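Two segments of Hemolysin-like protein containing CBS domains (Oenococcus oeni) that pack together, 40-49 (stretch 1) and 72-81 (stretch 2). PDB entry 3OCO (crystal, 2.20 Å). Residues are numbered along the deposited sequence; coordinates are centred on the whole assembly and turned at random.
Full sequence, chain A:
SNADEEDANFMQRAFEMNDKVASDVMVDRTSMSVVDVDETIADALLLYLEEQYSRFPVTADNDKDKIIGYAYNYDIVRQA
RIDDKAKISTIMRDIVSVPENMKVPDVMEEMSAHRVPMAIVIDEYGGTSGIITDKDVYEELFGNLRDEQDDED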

ATOM      1  N   THR A  40     -20.570 -12.322  -0.442  1.00 26.17           N
ATOM      2  CA  THR A  40     -20.404 -12.267   0.998  1.00 26.98           C
ATOM      3  C   THR A  40     -18.957 -11.964   1.358  1.00 32.72           C
ATOM      4  O   THR A  40     -18.047 -12.147   0.552  1.00 27.45           O
ATOM      5  CB  THR A  40     -20.713 -13.600   1.608  1.00 26.35           C
ATOM      6  OG1 THR A  40     -19.782 -14.549   1.078  1.00 29.20           O
ATOM      7  CG2 THR A  40     -22.147 -14.035   1.249  1.00 20.47           C
ATOM      8  N   ILE A  41     -18.751 -11.521   2.589  1.00 33.15           N
ATOM      9  CA  ILE A  41     -17.424 -11.220   3.055  1.00 29.21           C
ATOM     10  C   ILE A  41     -16.575 -12.459   2.911  1.00 27.61           C
ATOM     11  O   ILE A  41     -15.449 -12.393   2.444  1.00 33.80           O
ATOM     12  CB  ILE A  41     -17.451 -10.792   4.499  1.00 31.53           C
ATOM     13  CG1 ILE A  41     -18.301  -9.532   4.649  1.00 35.48           C
ATOM     14  CG2 ILE A  41     -16.028 -10.555   5.005  1.00 23.99           C
ATOM     15  CD1 ILE A  41     -17.535  -8.262   4.438  1.00 39.21           C
ATOM     16  N   ALA A  42     -17.131 -13.598   3.285  1.00 26.52           N
ATOM     17  CA  ALA A  42     -16.406 -14.860   3.190  1.00 29.36           C
ATOM     18  C   ALA A  42     -15.863 -15.098   1.797  1.00 35.28           C
ATOM     19  O   ALA A  42     -14.819 -15.724   1.639  1.00 41.59           O
ATOM     20  CB  ALA A  42     -17.296 -16.015   3.605  1.00 28.86           C
ATOM     21  N   ASP A  43     -16.581 -14.608   0.788  1.00 34.39           N
ATOM     22  CA  ASP A  43     -16.141 -14.719  -0.601  1.00 39.52           C
ATOM     23  C   ASP A  43     -14.958 -13.800  -0.862  1.00 38.26           C
ATOM     24  O   ASP A  43     -13.953 -14.204  -1.445  1.00 35.97           O
ATOM     25  CB  ASP A  43     -17.268 -14.335  -1.560  1.00 47.17           C
ATOM     26  CG  ASP A  43     -18.349 -15.394  -1.650  1.00 58.14           C
ATOM     27  OD1 ASP A  43     -18.002 -16.582  -1.831  1.00 51.37           O
ATOM     28  OD2 ASP A  43     -19.545 -15.028  -1.554  1.00 69.61           O
ATOM     29  N   ALA A  44     -15.119 -12.546  -0.463  1.00 24.50           N
ATOM     30  CA  ALA A  44     -14.057 -11.571  -0.552  1.00 28.98           C
ATOM     31  C   ALA A  44     -12.767 -12.059   0.146  1.00 28.71           C
ATOM     32  O   ALA A  44     -11.684 -11.929  -0.403  1.00 31.24           O
ATOM     33  CB  ALA A  44     -14.524 -10.242   0.028  1.00 25.42           C
ATOM     34  N   LEU A  45     -12.895 -12.626   1.347  1.00 26.50           N
ATOM     35  CA  LEU A  45     -11.748 -13.120   2.094  1.00 23.65           C
ATOM     36  C   LEU A  45     -10.948 -14.129   1.287  1.00 30.38           C
ATOM     37  O   LEU A  45      -9.740 -13.995   1.159  1.00 31.48           O
ATOM     38  CB  LEU A  45     -12.163 -13.767   3.413  1.00 24.27           C
ATOM     39  CG  LEU A  45     -10.949 -14.368   4.171  1.00 28.79           C
ATOM     40  CD1 LEU A  45      -9.940 -13.271   4.482  1.00 21.52           C
ATOM     41  CD2 LEU A  45     -11.337 -15.121   5.459  1.00 19.48           C
ATOM     42  N   LEU A  46     -11.619 -15.147   0.756  1.00 25.73           N
ATOM     43  CA  LEU A  46     -10.950 -16.153  -0.062  1.00 24.62           C
ATOM     44  C   LEU A  46     -10.319 -15.568  -1.315  1.00 36.19           C
ATOM     45  O   LEU A  46      -9.292 -16.064  -1.796  1.00 37.17           O
ATOM     46  CB  LEU A  46     -11.915 -17.266  -0.452  1.00 29.22           C
ATOM     47  CG  LEU A  46     -12.494 -18.053   0.717  1.00 43.09           C
ATOM     48  CD1 LEU A  46     -13.539 -19.044   0.203  1.00 41.62           C
ATOM     49  CD2 LEU A  46     -11.368 -18.744   1.538  1.00 18.55           C
ATOM     50  N   LEU A  47     -10.937 -14.527  -1.864  1.00 32.44           N
ATOM     51  CA  LEU A  47     -10.350 -13.894  -3.033  1.00 29.65           C
ATOM     52  C   LEU A  47      -9.022 -13.203  -2.654  1.00 25.19           C
ATOM     53  O   LEU A  47      -8.005 -13.359  -3.331  1.00 28.34           O
ATOM     54  CB  LEU A  47     -11.326 -12.910  -3.695  1.00 23.74           C
ATOM     55  CG  LEU A  47     -10.780 -12.364  -5.026  1.00 34.92           C
ATOM     56  CD1 LEU A  47     -10.780 -13.460  -6.092  1.00 32.96           C
ATOM     57  CD2 LEU A  47     -11.564 -11.159  -5.517  1.00 44.16           C
ATOM     58  N   TYR A  48      -9.053 -12.428  -1.576  1.00 25.68           N
ATOM     59  CA  TYR A  48      -7.870 -11.720  -1.104  1.00 27.23           C
ATOM     60  C   TYR A  48      -6.717 -12.712  -0.898  1.00 24.05           C
ATOM     61  O   TYR A  48      -5.612 -12.505  -1.395  1.00 28.71           O
ATOM     62  CB  TYR A  48      -8.198 -10.942   0.184  1.00 23.31           C
ATOM     63  CG  TYR A  48      -6.980 -10.508   0.970  1.00 34.38           C
ATOM     64  CD1 TYR A  48      -6.042  -9.640   0.419  1.00 30.77           C
ATOM     65  CD2 TYR A  48      -6.768 -10.961   2.266  1.00 31.34           C
ATOM     66  CE1 TYR A  48      -4.926  -9.244   1.135  1.00 34.62           C
ATOM     67  CE2 TYR A  48      -5.657 -10.570   2.983  1.00 26.86           C
ATOM     68  CZ  TYR A  48      -4.741  -9.711   2.415  1.00 34.09           C
ATOM     69  OH  TYR A  48      -3.625  -9.328   3.130  1.00 36.67           O
ATOM     70  N   LEU A  49      -7.004 -13.813  -0.214  1.00 22.25           N
ATOM     71  CA  LEU A  49      -5.989 -14.807   0.138  1.00 30.63           C
ATOM     72  C   LEU A  49      -5.360 -15.430  -1.088  1.00 30.81           C
ATOM     73  O   LEU A  49      -4.222 -15.896  -1.050  1.00 34.93           O
ATOM     74  CB  LEU A  49      -6.593 -15.892   1.036  1.00 25.86           C
ATOM     75  CG  LEU A  49      -6.822 -15.403   2.463  1.00 28.29           C
ATOM     76  CD1 LEU A  49      -7.543 -16.420   3.294  1.00 28.59           C
ATOM     77  CD2 LEU A  49      -5.483 -15.081   3.094  1.00 36.82           C
ATOM     78  N   TYR A  72     -11.843  -3.016   1.006  1.00 32.21           N
ATOM     79  CA  TYR A  72     -10.507  -2.923   1.589  1.00 34.73           C
ATOM     80  C   TYR A  72     -10.145  -4.221   2.336  1.00 31.23           C
ATOM     81  O   TYR A  72     -10.919  -4.691   3.168  1.00 32.65           O
ATOM     82  CB  TYR A  72     -10.508  -1.699   2.516  1.00 35.07           C
ATOM     83  CG  TYR A  72      -9.212  -1.333   3.227  1.00 26.59           C
ATOM     84  CD1 TYR A  72      -7.964  -1.614   2.680  1.00 29.74           C
ATOM     85  CD2 TYR A  72      -9.257  -0.643   4.429  1.00 25.27           C
ATOM     86  CE1 TYR A  72      -6.776  -1.250   3.354  1.00 26.55           C
ATOM     87  CE2 TYR A  72      -8.107  -0.263   5.092  1.00 32.53           C
ATOM     88  CZ  TYR A  72      -6.870  -0.569   4.561  1.00 37.66           C
ATOM     89  OH  TYR A  72      -5.742  -0.178   5.261  1.00 45.94           O
ATOM     90  N   ASN A  73      -8.993  -4.817   2.020  1.00 28.68           N
ATOM     91  CA  ASN A  73      -8.589  -6.083   2.674  1.00 23.83           C
ATOM     92  C   ASN A  73      -8.755  -6.087   4.202  1.00 27.38           C
ATOM     93  O   ASN A  73      -9.363  -7.009   4.765  1.00 25.39           O
ATOM     94  CB  ASN A  73      -7.188  -6.577   2.242  1.00 19.93           C
ATOM     95  CG  ASN A  73      -6.038  -5.578   2.562  1.00 31.68           C
ATOM     96  OD1 ASN A  73      -6.226  -4.517   3.164  1.00 23.05           O
ATOM     97  ND2 ASN A  73      -4.837  -5.943   2.145  1.00 37.33           N
ATOM     98  N   TYR A  74      -8.249  -5.043   4.860  1.00 17.96           N
ATOM     99  CA  TYR A  74      -8.460  -4.861   6.304  1.00 27.42           C
ATOM    100  C   TYR A  74      -9.915  -5.053   6.726  1.00 35.02           C
ATOM    101  O   TYR A  74     -10.197  -5.729   7.727  1.00 32.53           O
ATOM    102  CB  TYR A  74      -8.009  -3.473   6.744  1.00 22.21           C
ATOM    103  CG  TYR A  74      -8.244  -3.165   8.211  1.00 29.94           C
ATOM    104  CD1 TYR A  74      -7.437  -3.712   9.200  1.00 23.61           C
ATOM    105  CD2 TYR A  74      -9.243  -2.289   8.599  1.00 36.34           C
ATOM    106  CE1 TYR A  74      -7.644  -3.409  10.534  1.00 32.61           C
ATOM    107  CE2 TYR A  74      -9.456  -1.979   9.925  1.00 40.19           C
ATOM    108  CZ  TYR A  74      -8.656  -2.541  10.893  1.00 43.07           C
ATOM    109  OH  TYR A  74      -8.874  -2.221  12.220  1.00 39.76           O
ATOM    110  N   ASP A  75     -10.828  -4.451   5.963  1.00 28.09           N
ATOM    111  CA  ASP A  75     -12.261  -4.477   6.280  1.00 23.39           C
ATOM    112  C   ASP A  75     -12.824  -5.879   6.153  1.00 21.34           C
ATOM    113  O   ASP A  75     -13.623  -6.315   6.983  1.00 23.89           O
ATOM    114  CB  ASP A  75     -13.038  -3.541   5.342  1.00 26.77           C
ATOM    115  CG  ASP A  75     -12.874  -2.072   5.698  1.00 32.33           C
ATOM    116  OD1 ASP A  75     -12.608  -1.761   6.881  1.00 35.23           O
ATOM    117  OD2 ASP A  75     -13.031  -1.225   4.786  1.00 41.64           O
ATOM    118  N   ILE A  76     -12.408  -6.564   5.092  1.00 19.34           N
ATOM    119  CA  ILE A  76     -12.727  -7.969   4.860  1.00 12.72           C
ATOM    120  C   ILE A  76     -12.236  -8.892   5.994  1.00 25.81           C
ATOM    121  O   ILE A  76     -13.031  -9.663   6.572  1.00 25.83           O
ATOM    122  CB  ILE A  76     -12.141  -8.445   3.496  1.00 25.63           C
ATOM    123  CG1 ILE A  76     -12.701  -7.584   2.356  1.00 29.52           C
ATOM    124  CG2 ILE A  76     -12.471  -9.907   3.225  1.00 25.11           C
ATOM    125  CD1 ILE A  76     -11.910  -7.656   1.053  1.00 24.31           C
ATOM    126  N   VAL A  77     -10.940  -8.846   6.332  1.00 18.42           N
ATOM    127  CA  VAL A  77     -10.486  -9.814   7.326  1.00  9.37           C
ATOM    128  C   VAL A  77     -11.086  -9.521   8.691  1.00 20.89           C
ATOM    129  O   VAL A  77     -11.396 -10.441   9.444  1.00 32.05           O
ATOM    130  CB  VAL A  77      -8.918 -10.035   7.392  1.00 26.02           C
ATOM    131  CG1 VAL A  77      -8.213  -9.394   6.229  1.00 15.71           C
ATOM    132  CG2 VAL A  77      -8.335  -9.604   8.742  1.00 22.60           C
ATOM    133  N   ARG A  78     -11.254  -8.243   9.007  1.00 25.90           N
ATOM    134  CA  ARG A  78     -11.895  -7.873  10.256  1.00 26.21           C
ATOM    135  C   ARG A  78     -13.339  -8.357  10.348  1.00 34.57           C
ATOM    136  O   ARG A  78     -13.749  -8.926  11.360  1.00 43.12           O
ATOM    137  CB  ARG A  78     -11.898  -6.373  10.436  1.00 24.26           C
ATOM    138  CG  ARG A  78     -12.744  -5.986  11.623  1.00 31.48           C
ATOM    139  CD  ARG A  78     -12.556  -4.545  11.953  1.00 40.25           C
ATOM    140  NE  ARG A  78     -12.777  -3.739  10.764  1.00 46.96           N
ATOM    141  CZ  ARG A  78     -12.744  -2.412  10.740  1.00 47.53           C
ATOM    142  NH1 ARG A  78     -12.487  -1.722  11.853  1.00 43.14           N
ATOM    143  NH2 ARG A  78     -12.961  -1.779   9.592  1.00 35.14           N
ATOM    144  N   GLN A  79     -14.126  -8.115   9.302  1.00 23.60           N
ATOM    145  CA  GLN A  79     -15.549  -8.484   9.347  1.00 23.27           C
ATOM    146  C   GLN A  79     -15.803  -9.997   9.308  1.00 24.51           C
ATOM    147  O   GLN A  79     -16.744 -10.480   9.948  1.00 28.19           O
ATOM    148  CB  GLN A  79     -16.339  -7.767   8.249  1.00 31.52           C
ATOM    149  CG  GLN A  79     -17.788  -8.130   8.220  1.00 34.47           C
ATOM    150  CD  GLN A  79     -18.525  -7.681   9.455  1.00 36.05           C
ATOM    151  OE1 GLN A  79     -18.138  -6.704  10.115  1.00 41.31           O
ATOM    152  NE2 GLN A  79     -19.611  -8.388   9.775  1.00 31.29           N
ATOM    153  N   ALA A  80     -14.959 -10.741   8.583  1.00 22.43           N
ATOM    154  CA  ALA A  80     -15.055 -12.209   8.541  1.00 24.85           C
ATOM    155  C   ALA A  80     -15.025 -12.850   9.931  1.00 32.31           C
ATOM    156  O   ALA A  80     -15.701 -13.845  10.186  1.00 25.95           O
ATOM    157  CB  ALA A  80     -13.951 -12.789   7.682  1.00 30.32           C
ATOM    158  N   ARG A  81     -14.224 -12.279  10.826  1.00 31.60           N
ATOM    159  CA  ARG A  81     -14.172 -12.748  12.197  1.00 30.75           C
ATOM    160  C   ARG A  81     -15.502 -12.472  12.892  1.00 32.77           C
ATOM    161  O   ARG A  81     -15.865 -13.145  13.853  1.00 30.17           O
ATOM    162  CB  ARG A  81     -13.016 -12.077  12.941  1.00 25.75           C
ATOM    163  CG  ARG A  81     -11.639 -12.587  12.486  1.00 29.79           C
ATOM    164  CD  ARG A  81     -10.525 -11.608  12.817  1.00 32.36           C
ATOM    165  NE  ARG A  81     -10.718 -10.976  14.123  1.00 30.30           N
ATOM    166  CZ  ARG A  81     -10.277 -11.460  15.283  1.00 34.58           C
ATOM    167  NH1 ARG A  81      -9.574 -12.601  15.337  1.00 25.87           N
ATOM    168  NH2 ARG A  81     -10.535 -10.786  16.396  1.00 32.37           N
TER

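Two helices, 41-49 and 73-81, pack through apolar side chains with no hydrogen bond or salt bridge between them, burying 450 Å² summed over both sides. Their axes approach to 9.0 Å, and the N-to-C directions diverge by 128°, closer to antiparallel than parallel. The backbones come near at Leu45 and Ile76, whose CA atoms lie 5.9 Å apart.

Ile76 gives up the most area, 85 Å². Its CG2 reaches the backbone of the first helix, 3.3 Å from Leu45 N, and also meets Ala44 CB at 3.8 Å. Leu45 N already donates a hydrogen bond to Ile41 O (2.8 Å), so the methyl contact does not leave this donor unpaired. The small Ala44 side chain, pointing toward the partner, fits this close approach.

Ile41 extends the apolar patch: its CG2 lies 4.0 Å from Ile76 CG2 and 4.1 Å from Ala80 CB, while its CD1 packs on the aliphatic Gln79 CG at 3.8 Å. Leu45, chi1 t, places CD2 4.1 Å from Ala80 CB.

Farther along, the Tyr48 ring receives Asn73 CB over one face, 3.8 Å from the centroid and 18° off its normal, a CH-pi contact. Asn73 OD1 meanwhile accepts from Tyr74 N at 2.7 Å, within its own stretch. Val77 CG1 approaches Tyr48 CE2 obliquely at 4.3 Å.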